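Malate dehydrogenase (Porphyromonas gingivalis, PDB 3FI9) probably catalyses the NAD-dependent interconversion of malate and oxaloacetate. Local coordinates at residues E103-L108 with I124-A129; C263-N266 with H272-M275; D315-I318 with I322-A325. One frame throughout, in Å; residues are numbered along the deposited sequence.

Contact 1. Residues E103-L108 with I124-A129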
ATOM      1  N   GLU A 103     -16.016  -7.351 -23.471  1.00 22.70           N
ATOM      2  CA  GLU A 103     -15.022  -7.972 -24.385  1.00 23.42           C
ATOM      3  C   GLU A 103     -13.681  -8.251 -23.694  1.00 22.25           C
ATOM      4  O   GLU A 103     -13.056  -9.267 -23.953  1.00 22.26           O
ATOM      5  CB  GLU A 103     -14.728  -7.110 -25.622  1.00 24.62           C
ATOM      6  CG  GLU A 103     -15.927  -6.796 -26.526  1.00 29.01           C
ATOM      7  CD  GLU A 103     -16.466  -8.001 -27.268  1.00 34.51           C
ATOM      8  OE1 GLU A 103     -16.085  -9.136 -26.940  1.00 34.85           O
ATOM      9  OE2 GLU A 103     -17.294  -7.804 -28.186  1.00 36.99           O
ATOM     10  N   ILE A 104     -13.202  -7.342 -22.857  1.00 21.29           N
ATOM     11  CA  ILE A 104     -11.923  -7.647 -22.194  1.00 21.26           C
ATOM     12  C   ILE A 104     -12.145  -8.780 -21.212  1.00 19.16           C
ATOM     13  O   ILE A 104     -11.289  -9.633 -21.052  1.00 16.51           O
ATOM     14  CB  ILE A 104     -11.305  -6.456 -21.444  1.00 21.91           C
ATOM     15  CG1 ILE A 104     -11.175  -5.270 -22.371  1.00 23.30           C
ATOM     16  CG2 ILE A 104      -9.882  -6.818 -21.006  1.00 24.58           C
ATOM     17  CD1 ILE A 104     -11.090  -3.921 -21.591  1.00 27.18           C
ATOM     18  N   ALA A 105     -13.322  -8.815 -20.594  1.00 19.38           N
ATOM     19  CA  ALA A 105     -13.643  -9.906 -19.674  1.00 19.25           C
ATOM     20  C   ALA A 105     -13.723 -11.230 -20.443  1.00 19.23           C
ATOM     21  O   ALA A 105     -13.260 -12.247 -19.963  1.00 17.79           O
ATOM     22  CB  ALA A 105     -14.971  -9.650 -18.950  1.00 19.78           C
ATOM     23  N   ALA A 106     -14.296 -11.234 -21.645  1.00 19.58           N
ATOM     24  CA  ALA A 106     -14.343 -12.534 -22.425  1.00 19.48           C
ATOM     25  C   ALA A 106     -12.951 -13.040 -22.798  1.00 18.98           C
ATOM     26  O   ALA A 106     -12.620 -14.251 -22.696  1.00 19.05           O
ATOM     27  CB  ALA A 106     -15.171 -12.391 -23.692  1.00 18.76           C
ATOM     28  N   GLN A 107     -12.144 -12.109 -23.257  1.00 19.53           N
ATOM     29  CA  GLN A 107     -10.750 -12.400 -23.589  1.00 20.86           C
ATOM     30  C   GLN A 107      -9.981 -12.895 -22.392  1.00 20.03           C
ATOM     31  O   GLN A 107      -9.156 -13.781 -22.543  1.00 20.86           O
ATOM     32  CB  GLN A 107     -10.047 -11.176 -24.210  1.00 21.66           C
ATOM     33  CG  GLN A 107      -8.654 -11.526 -24.750  1.00 25.25           C
ATOM     34  CD  GLN A 107      -8.724 -12.528 -25.922  1.00 30.91           C
ATOM     35  OE1 GLN A 107      -9.458 -12.310 -26.881  1.00 33.97           O
ATOM     36  NE2 GLN A 107      -7.975 -13.633 -25.830  1.00 32.46           N
ATOM     37  N   LEU A 108     -10.240 -12.361 -21.189  1.00 19.52           N
ATOM     38  CA  LEU A 108      -9.556 -12.902 -20.013  1.00 19.49           C
ATOM     39  C   LEU A 108      -9.980 -14.338 -19.742  1.00 18.64           C
ATOM     40  O   LEU A 108      -9.150 -15.192 -19.472  1.00 17.67           O
ATOM     41  CB  LEU A 108      -9.808 -12.051 -18.766  1.00 19.48           C
ATOM     42  CG  LEU A 108      -9.308 -12.565 -17.404  1.00 19.66           C
ATOM     43  CD1 LEU A 108      -7.798 -12.813 -17.444  1.00 20.12           C
ATOM     44  CD2 LEU A 108      -9.651 -11.464 -16.387  1.00 18.77           C
ATOM     45  N   ILE A 124     -12.416 -10.639 -10.256  1.00 16.32           N
ATOM     46  CA  ILE A 124     -12.548  -9.634 -11.265  1.00 16.56           C
ATOM     47  C   ILE A 124     -13.022  -8.359 -10.559  1.00 18.05           C
ATOM     48  O   ILE A 124     -14.010  -8.417  -9.817  1.00 18.08           O
ATOM     49  CB  ILE A 124     -13.608 -10.075 -12.273  1.00 16.63           C
ATOM     50  CG1 ILE A 124     -13.234 -11.423 -12.945  1.00 17.09           C
ATOM     51  CG2 ILE A 124     -13.823  -8.958 -13.300  1.00 18.04           C
ATOM     52  CD1 ILE A 124     -11.922 -11.342 -13.713  1.00 20.49           C
ATOM     53  N   ILE A 125     -12.348  -7.224 -10.748  1.00 17.84           N
ATOM     54  CA  ILE A 125     -12.790  -6.048  -9.992  1.00 20.32           C
ATOM     55  C   ILE A 125     -13.209  -4.857 -10.855  1.00 21.51           C
ATOM     56  O   ILE A 125     -13.805  -3.898 -10.347  1.00 22.72           O
ATOM     57  CB  ILE A 125     -11.755  -5.595  -8.930  1.00 20.46           C
ATOM     58  CG1 ILE A 125     -10.692  -4.675  -9.538  1.00 22.60           C
ATOM     59  CG2 ILE A 125     -11.222  -6.839  -8.128  1.00 20.61           C
ATOM     60  CD1 ILE A 125     -10.095  -3.723  -8.498  1.00 24.26           C
ATOM     61  N   PHE A 126     -12.973  -4.956 -12.150  1.00 21.07           N
ATOM     62  CA  PHE A 126     -13.331  -3.899 -13.061  1.00 22.19           C
ATOM     63  C   PHE A 126     -14.829  -3.919 -13.420  1.00 23.24           C
ATOM     64  O   PHE A 126     -15.477  -4.970 -13.501  1.00 22.82           O
ATOM     65  CB  PHE A 126     -12.395  -3.833 -14.283  1.00 21.51           C
ATOM     66  CG  PHE A 126     -12.392  -5.079 -15.156  1.00 21.08           C
ATOM     67  CD1 PHE A 126     -13.270  -5.199 -16.233  1.00 19.63           C
ATOM     68  CD2 PHE A 126     -11.475  -6.086 -14.941  1.00 18.34           C
ATOM     69  CE1 PHE A 126     -13.227  -6.331 -17.067  1.00 19.15           C
ATOM     70  CE2 PHE A 126     -11.429  -7.226 -15.766  1.00 19.69           C
ATOM     71  CZ  PHE A 126     -12.328  -7.350 -16.825  1.00 21.80           C
ATOM     72  N   ASN A 127     -15.393  -2.733 -13.554  1.00 23.90           N
ATOM     73  CA  ASN A 127     -16.830  -2.623 -13.727  1.00 25.43           C
ATOM     74  C   ASN A 127     -17.268  -2.716 -15.180  1.00 25.52           C
ATOM     75  O   ASN A 127     -16.466  -2.505 -16.081  1.00 25.10           O
ATOM     76  CB  ASN A 127     -17.339  -1.344 -13.072  1.00 25.97           C
ATOM     77  CG  ASN A 127     -17.709  -1.568 -11.622  1.00 29.74           C
ATOM     78  OD1 ASN A 127     -18.267  -2.612 -11.266  1.00 36.90           O
ATOM     79  ND2 ASN A 127     -17.374  -0.626 -10.778  1.00 32.12           N
ATOM     80  N   PRO A 128     -18.547  -3.043 -15.405  1.00 26.19           N
ATOM     81  CA  PRO A 128     -19.531  -3.341 -14.354  1.00 25.89           C
ATOM     82  C   PRO A 128     -19.361  -4.786 -13.868  1.00 25.79           C
ATOM     83  O   PRO A 128     -19.553  -5.712 -14.654  1.00 25.08           O
ATOM     84  CB  PRO A 128     -20.869  -3.150 -15.076  1.00 26.43           C
ATOM     85  CG  PRO A 128     -20.564  -3.450 -16.518  1.00 25.83           C
ATOM     86  CD  PRO A 128     -19.150  -3.020 -16.763  1.00 26.61           C
ATOM     87  N   ALA A 129     -18.977  -4.980 -12.599  1.00 24.89           N
ATOM     88  CA  ALA A 129     -18.553  -6.319 -12.122  1.00 25.01           C
ATOM     89  C   ALA A 129     -19.577  -7.451 -12.224  1.00 24.64           C
ATOM     90  O   ALA A 129     -19.194  -8.612 -12.400  1.00 23.90           O
ATOM     91  CB  ALA A 129     -17.927  -6.246 -10.679  1.00 24.95           C
TER
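Leu108 and Ile124 reach toward each other tip to tip, methyl against methyl, with CD2 of Leu108 3.5 Å from CD1 of Ile124. Both side chains are turned toward the opposite segment, and Leu108 gets its branch there with CG anti to the backbone N (chi1 173°). The second apolar meeting is aromatic. Phe126 brings the far rim of its ring to the helix: its CZ lies 4.0 Å from CA of Ala105, which sits at the ring edge near the plane, and 4.1 Å from CB of Ala105. Within its own segment the ring is also covered on one face, where CG2 of Ile124 stands 3.8 Å above the plane, offset toward the rim.

These contacts seat helix 94-115 against the C-terminal end of strand 121-124 and the turn after it, an arrangement of the Rossmann-type NAD-binding domain, in which cofactor sites gather where parallel strands end. Ile125, Phe126 and Asn127 are predicted to bind NAD(+), and Asn127 the substrate as well.

No hydrogen bond crosses between the segments; one inside 124-129 shapes the turn. The backbone N of Ala129 donates to OD1 of Asn127 at 2.8 Å, in the carbonyl plane and on a lone pair, closing an Asx turn around the cis peptide before Pro128, the N-cap of helix 129-140. Nearby, the carbonyl O of Ala105 is bonded to OG1 of Thr136 on that helix.

Contact 2. Residues C263-N266 with H272-M275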
ATOM      1  N   CYS A 263     -20.746 -13.250  -6.501  1.00 16.24           N
ATOM      2  CA  CYS A 263     -20.626 -14.590  -6.899  1.00 15.87           C
ATOM      3  C   CYS A 263     -21.826 -15.013  -7.730  1.00 17.34           C
ATOM      4  O   CYS A 263     -22.835 -14.293  -7.794  1.00 16.90           O
ATOM      5  CB  CYS A 263     -20.463 -15.508  -5.673  1.00 18.68           C
ATOM      6  SG  CYS A 263     -21.990 -15.729  -4.788  1.00 21.94           S
ATOM      7  N   TYR A 264     -21.692 -16.161  -8.399  1.00 16.66           N
ATOM      8  CA  TYR A 264     -22.735 -16.678  -9.277  1.00 17.16           C
ATOM      9  C   TYR A 264     -23.895 -17.161  -8.407  1.00 17.48           C
ATOM     10  O   TYR A 264     -23.686 -17.862  -7.413  1.00 18.26           O
ATOM     11  CB  TYR A 264     -22.236 -17.902 -10.077  1.00 15.56           C
ATOM     12  CG  TYR A 264     -23.268 -18.315 -11.116  1.00 17.22           C
ATOM     13  CD1 TYR A 264     -23.712 -17.408 -12.079  1.00 19.10           C
ATOM     14  CD2 TYR A 264     -23.762 -19.597 -11.137  1.00 22.47           C
ATOM     15  CE1 TYR A 264     -24.698 -17.797 -13.045  1.00 21.01           C
ATOM     16  CE2 TYR A 264     -24.700 -20.002 -12.075  1.00 21.66           C
ATOM     17  CZ  TYR A 264     -25.157 -19.101 -13.019  1.00 21.76           C
ATOM     18  OH  TYR A 264     -26.084 -19.551 -13.914  1.00 23.98           O
ATOM     19  N   VAL A 265     -25.112 -16.793  -8.817  1.00 17.51           N
ATOM     20  CA  VAL A 265     -26.356 -17.155  -8.119  1.00 17.62           C
ATOM     21  C   VAL A 265     -27.299 -17.714  -9.177  1.00 18.89           C
ATOM     22  O   VAL A 265     -27.497 -17.110 -10.230  1.00 17.51           O
ATOM     23  CB  VAL A 265     -27.044 -15.900  -7.485  1.00 17.53           C
ATOM     24  CG1 VAL A 265     -28.380 -16.289  -6.895  1.00 16.19           C
ATOM     25  CG2 VAL A 265     -26.124 -15.258  -6.396  1.00 15.46           C
ATOM     26  N   ASN A 266     -27.910 -18.855  -8.924  1.00 19.66           N
ATOM     27  CA  ASN A 266     -28.944 -19.286  -9.878  1.00 21.36           C
ATOM     28  C   ASN A 266     -29.975 -20.067  -9.103  1.00 21.93           C
ATOM     29  O   ASN A 266     -29.863 -21.258  -9.028  1.00 22.66           O
ATOM     30  CB  ASN A 266     -28.361 -20.168 -10.982  1.00 21.55           C
ATOM     31  CG  ASN A 266     -29.411 -20.602 -12.020  1.00 22.13           C
ATOM     32  OD1 ASN A 266     -30.314 -19.854 -12.356  1.00 23.15           O
ATOM     33  ND2 ASN A 266     -29.273 -21.810 -12.524  1.00 23.19           N
ATOM     34  N   HIS A 272     -29.580 -17.171 -12.867  1.00 20.16           N
ATOM     35  CA  HIS A 272     -28.557 -16.874 -13.917  1.00 19.51           C
ATOM     36  C   HIS A 272     -27.936 -15.504 -13.818  1.00 19.00           C
ATOM     37  O   HIS A 272     -28.057 -14.674 -14.734  1.00 18.42           O
ATOM     38  CB  HIS A 272     -29.177 -17.021 -15.312  1.00 19.79           C
ATOM     39  CG  HIS A 272     -29.706 -18.388 -15.574  1.00 21.29           C
ATOM     40  ND1 HIS A 272     -31.046 -18.642 -15.797  1.00 24.99           N
ATOM     41  CD2 HIS A 272     -29.086 -19.591 -15.576  1.00 21.80           C
ATOM     42  CE1 HIS A 272     -31.228 -19.944 -15.947  1.00 22.45           C
ATOM     43  NE2 HIS A 272     -30.057 -20.543 -15.819  1.00 24.47           N
ATOM     44  N   ILE A 273     -27.259 -15.243 -12.696  1.00 18.91           N
ATOM     45  CA  ILE A 273     -26.781 -13.886 -12.464  1.00 18.48           C
ATOM     46  C   ILE A 273     -25.555 -13.885 -11.591  1.00 17.99           C
ATOM     47  O   ILE A 273     -25.244 -14.907 -10.945  1.00 18.77           O
ATOM     48  CB  ILE A 273     -27.917 -13.033 -11.778  1.00 18.58           C
ATOM     49  CG1 ILE A 273     -27.675 -11.547 -11.968  1.00 19.42           C
ATOM     50  CG2 ILE A 273     -28.082 -13.429 -10.287  1.00 17.57           C
ATOM     51  CD1 ILE A 273     -27.955 -11.093 -13.431  1.00 17.92           C
ATOM     52  N   MET A 274     -24.836 -12.765 -11.552  1.00 19.12           N
ATOM     53  CA  MET A 274     -23.778 -12.592 -10.503  1.00 20.93           C
ATOM     54  C   MET A 274     -24.225 -11.410  -9.644  1.00 20.08           C
ATOM     55  O   MET A 274     -24.518 -10.340 -10.200  1.00 18.54           O
ATOM     56  CB  MET A 274     -22.446 -12.172 -11.117  1.00 20.46           C
ATOM     57  CG  MET A 274     -21.902 -13.066 -12.203  1.00 25.18           C
ATOM     58  SD  MET A 274     -20.864 -14.374 -11.458  1.00 28.93           S
ATOM     59  CE  MET A 274     -19.633 -13.289 -10.693  1.00  8.91           C
ATOM     60  N   MET A 275     -24.243 -11.599  -8.323  1.00 17.85           N
ATOM     61  CA  MET A 275     -24.704 -10.584  -7.368  1.00 18.00           C
ATOM     62  C   MET A 275     -23.791 -10.593  -6.152  1.00 16.92           C
ATOM     63  O   MET A 275     -23.259 -11.641  -5.827  1.00 18.21           O
ATOM     64  CB  MET A 275     -26.114 -10.943  -6.834  1.00 17.84           C
ATOM     65  CG  MET A 275     -27.227 -10.472  -7.713  1.00 19.94           C
ATOM     66  SD  MET A 275     -28.814 -10.573  -6.887  1.00 15.79           S
ATOM     67  CE  MET A 275     -28.826 -12.253  -6.427  1.00 16.04           C
TER
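Strands 263-266 and 273-275 pair antiparallel, their short axes 4.6 Å apart at closest approach with N-to-C directions 127° apart, and Cys263 with Met275 and Val265 with Ile273 are hydrogen-bonded pairs flanking the non-hydrogen-bonded pair Tyr264 with Met274. The N of Val265 meets the O of Ile273 at 2.8 Å. At the end of the pairing a G1 beta bulge sets two residues, His272 and Ile273, opposite the single Val265; His272 takes positive phi (54°), and its N donates to OD1 of Asn266 at 2.8 Å, from above the carbonyl plane.

That same OD1 lies 3.4 Å above the imidazole plane of His272, over the ring centre, with the two side chains side by side and the amide and ring planes 33° apart. Tyr264 comes to the edge of this imidazole, its OH 3.4 Å from CD2 of His272. The pairing forms the border of the mixed sheet within this chain, where strand 261-267 runs antiparallel beside strand 147-150 of the Rossmann-type part.

On the face of Tyr264, the doubly bent chain of Met274 sets SD at the edge of the tyrosine ring and 3.6 Å from the N of Tyr264. On the other face, CE of Met275 touches CG2 of Val265 at 4.0 Å, while CG2 of Ile273 lies 3.9 Å from CB of Val265. Leu310 of helix 297-319 covers Ile273 and Met275 there; Leu134 of helix 129-140 meets Tyr264 and Met274.

Contact 3. Residues D315-I318 with I322-A325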
ATOM      1  N   ASP A 315     -28.998  -9.268 -20.123  1.00 24.22           N
ATOM      2  CA  ASP A 315     -29.668  -9.534 -21.399  1.00 25.37           C
ATOM      3  C   ASP A 315     -29.163  -8.627 -22.548  1.00 25.39           C
ATOM      4  O   ASP A 315     -29.083  -9.070 -23.699  1.00 25.62           O
ATOM      5  CB  ASP A 315     -31.195  -9.443 -21.253  1.00 25.22           C
ATOM      6  CG  ASP A 315     -31.784 -10.553 -20.384  1.00 27.28           C
ATOM      7  OD1 ASP A 315     -31.158 -11.644 -20.196  1.00 25.73           O
ATOM      8  OD2 ASP A 315     -32.914 -10.325 -19.892  1.00 28.85           O
ATOM      9  N   GLU A 316     -28.799  -7.383 -22.252  1.00 25.57           N
ATOM     10  CA  GLU A 316     -28.077  -6.561 -23.223  1.00 26.45           C
ATOM     11  C   GLU A 316     -26.821  -7.248 -23.760  1.00 25.80           C
ATOM     12  O   GLU A 316     -26.567  -7.274 -24.968  1.00 24.98           O
ATOM     13  CB  GLU A 316     -27.626  -5.235 -22.611  1.00 27.49           C
ATOM     14  CG  GLU A 316     -28.619  -4.104 -22.657  1.00 32.54           C
ATOM     15  CD  GLU A 316     -27.981  -2.780 -22.288  1.00 36.76           C
ATOM     16  OE1 GLU A 316     -28.396  -2.219 -21.257  1.00 41.89           O
ATOM     17  OE2 GLU A 316     -27.079  -2.298 -23.028  1.00 36.79           O
ATOM     18  N   VAL A 317     -26.005  -7.778 -22.850  1.00 25.43           N
ATOM     19  CA  VAL A 317     -24.760  -8.407 -23.251  1.00 24.03           C
ATOM     20  C   VAL A 317     -24.974  -9.752 -23.975  1.00 24.44           C
ATOM     21  O   VAL A 317     -24.141 -10.178 -24.795  1.00 23.85           O
ATOM     22  CB  VAL A 317     -23.795  -8.480 -22.036  1.00 24.52           C
ATOM     23  CG1 VAL A 317     -22.429  -9.139 -22.424  1.00 23.10           C
ATOM     24  CG2 VAL A 317     -23.571  -7.054 -21.482  1.00 23.57           C
ATOM     25  N   ILE A 318     -26.060 -10.449 -23.655  1.00 24.88           N
ATOM     26  CA  ILE A 318     -26.472 -11.602 -24.470  1.00 24.81           C
ATOM     27  C   ILE A 318     -26.796 -11.088 -25.875  1.00 24.82           C
ATOM     28  O   ILE A 318     -26.427 -11.705 -26.879  1.00 23.62           O
ATOM     29  CB  ILE A 318     -27.692 -12.375 -23.815  1.00 24.96           C
ATOM     30  CG1 ILE A 318     -27.270 -13.021 -22.493  1.00 24.30           C
ATOM     31  CG2 ILE A 318     -28.287 -13.487 -24.738  1.00 23.56           C
ATOM     32  CD1 ILE A 318     -28.458 -13.511 -21.621  1.00 23.63           C
ATOM     33  N   ILE A 322     -22.157 -11.772 -26.791  1.00 22.58           N
ATOM     34  CA  ILE A 322     -20.930 -12.014 -26.044  1.00 22.12           C
ATOM     35  C   ILE A 322     -21.170 -13.099 -24.989  1.00 22.66           C
ATOM     36  O   ILE A 322     -20.411 -14.074 -24.838  1.00 21.54           O
ATOM     37  CB  ILE A 322     -20.460 -10.730 -25.319  1.00 22.70           C
ATOM     38  CG1 ILE A 322     -19.904  -9.710 -26.317  1.00 21.65           C
ATOM     39  CG2 ILE A 322     -19.385 -11.123 -24.223  1.00 23.79           C
ATOM     40  CD1 ILE A 322     -19.667  -8.284 -25.731  1.00 22.70           C
ATOM     41  N   ILE A 323     -22.272 -12.923 -24.268  1.00 22.28           N
ATOM     42  CA  ILE A 323     -22.753 -13.940 -23.362  1.00 22.41           C
ATOM     43  C   ILE A 323     -23.698 -14.833 -24.200  1.00 22.91           C
ATOM     44  O   ILE A 323     -24.562 -14.322 -24.923  1.00 23.84           O
ATOM     45  CB  ILE A 323     -23.503 -13.248 -22.193  1.00 21.13           C
ATOM     46  CG1 ILE A 323     -22.549 -12.350 -21.383  1.00 22.68           C
ATOM     47  CG2 ILE A 323     -24.205 -14.254 -21.282  1.00 21.53           C
ATOM     48  CD1 ILE A 323     -23.241 -11.664 -20.155  1.00 21.25           C
ATOM     49  N   PRO A 324     -23.539 -16.160 -24.122  1.00 23.71           N
ATOM     50  CA  PRO A 324     -24.434 -17.030 -24.895  1.00 24.10           C
ATOM     51  C   PRO A 324     -25.855 -16.992 -24.356  1.00 24.14           C
ATOM     52  O   PRO A 324     -26.065 -16.574 -23.204  1.00 23.26           O
ATOM     53  CB  PRO A 324     -23.857 -18.433 -24.669  1.00 24.19           C
ATOM     54  CG  PRO A 324     -22.521 -18.227 -24.002  1.00 25.83           C
ATOM     55  CD  PRO A 324     -22.644 -16.932 -23.245  1.00 23.64           C
ATOM     56  N   ALA A 325     -26.819 -17.393 -25.189  1.00 23.88           N
ATOM     57  CA  ALA A 325     -28.197 -17.619 -24.728  1.00 25.13           C
ATOM     58  C   ALA A 325     -28.213 -18.374 -23.425  1.00 24.87           C
ATOM     59  O   ALA A 325     -27.494 -19.367 -23.236  1.00 24.41           O
ATOM     60  CB  ALA A 325     -29.006 -18.406 -25.776  1.00 25.74           C
TER
HETATM   61  O   HOH W   1     -25.735 -14.383 -27.466  1.00 30.70           O
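Val317 and Ile323 pack tightly between the last turn of the helix and the chain that doubles back after it, and Ile323 can be followed outward atom by atom. Its CB lies 3.8 Å from CG1 of Ile318. There the side chain divides. CG2, the branch anti to the backbone N, packs on CG1 of Ile318 at 3.5 Å, the two isoleucine side chains crossing at about a right angle. CG1 goes the other way, beside the backbone N (chi1 -63°), and meets CG1 of Val317 at 3.4 Å, closer than usual van der Waals contact. An extended second torsion (chi2 -178°) carries CD1 onward along the valine, so that its tip is 3.5 Å from CG1 of Val317 and also touches CB. Ile323 thus straddles two successive helix residues, one with each branch.

Backbone bonds accompany this packing. The carbonyl O of Val317 accepts from the N of Ile322 at 3.2 Å, and a weak, longer bond comes from the N of Ile323. In addition, CA of Ile318 makes a CA-H...O contact with the O of Ile323 at 3.4 Å. One water donates to the O of Ile318 and to the O of Ile323, at 2.8 Å from each, joining two acceptors that cannot bond directly. These bonds lie where helix 297-319 ends and the chain turns back.

CB of Ile322 rests against CG1 of Val317, while the rest of its side chain extends to Ala102 and Glu103 of helix 94-115. Val317 touches Leu98 of that helix and Ile131 of helix 129-140, and Ile323 reaches Val135 and Ile138 on helix 129-140, with Trp329 near the chain end.

Overall arrangement
Contacts 1 and 2 are buried, while contact 3 is partly buried and, about 22 Å from the chain centre, lies farther out. Their centres are 14 to 15 Å apart, and helix 129-140 borders all three; helix 297-319 contains one segment of contact 3 and covers one face of contact 2. Contact 1 is apolar across its segments, with no hydrogen bond between them, though an Asx turn lies at the predicted cofactor site. Contact 2 is dominated by backbone pairing at a sheet border, and contact 3 combines helix-end bonds, a water and branched aliphatic packing. Contacts 1 and 3 touch directly through Glu103 and Ile322; contact 2 touches neither.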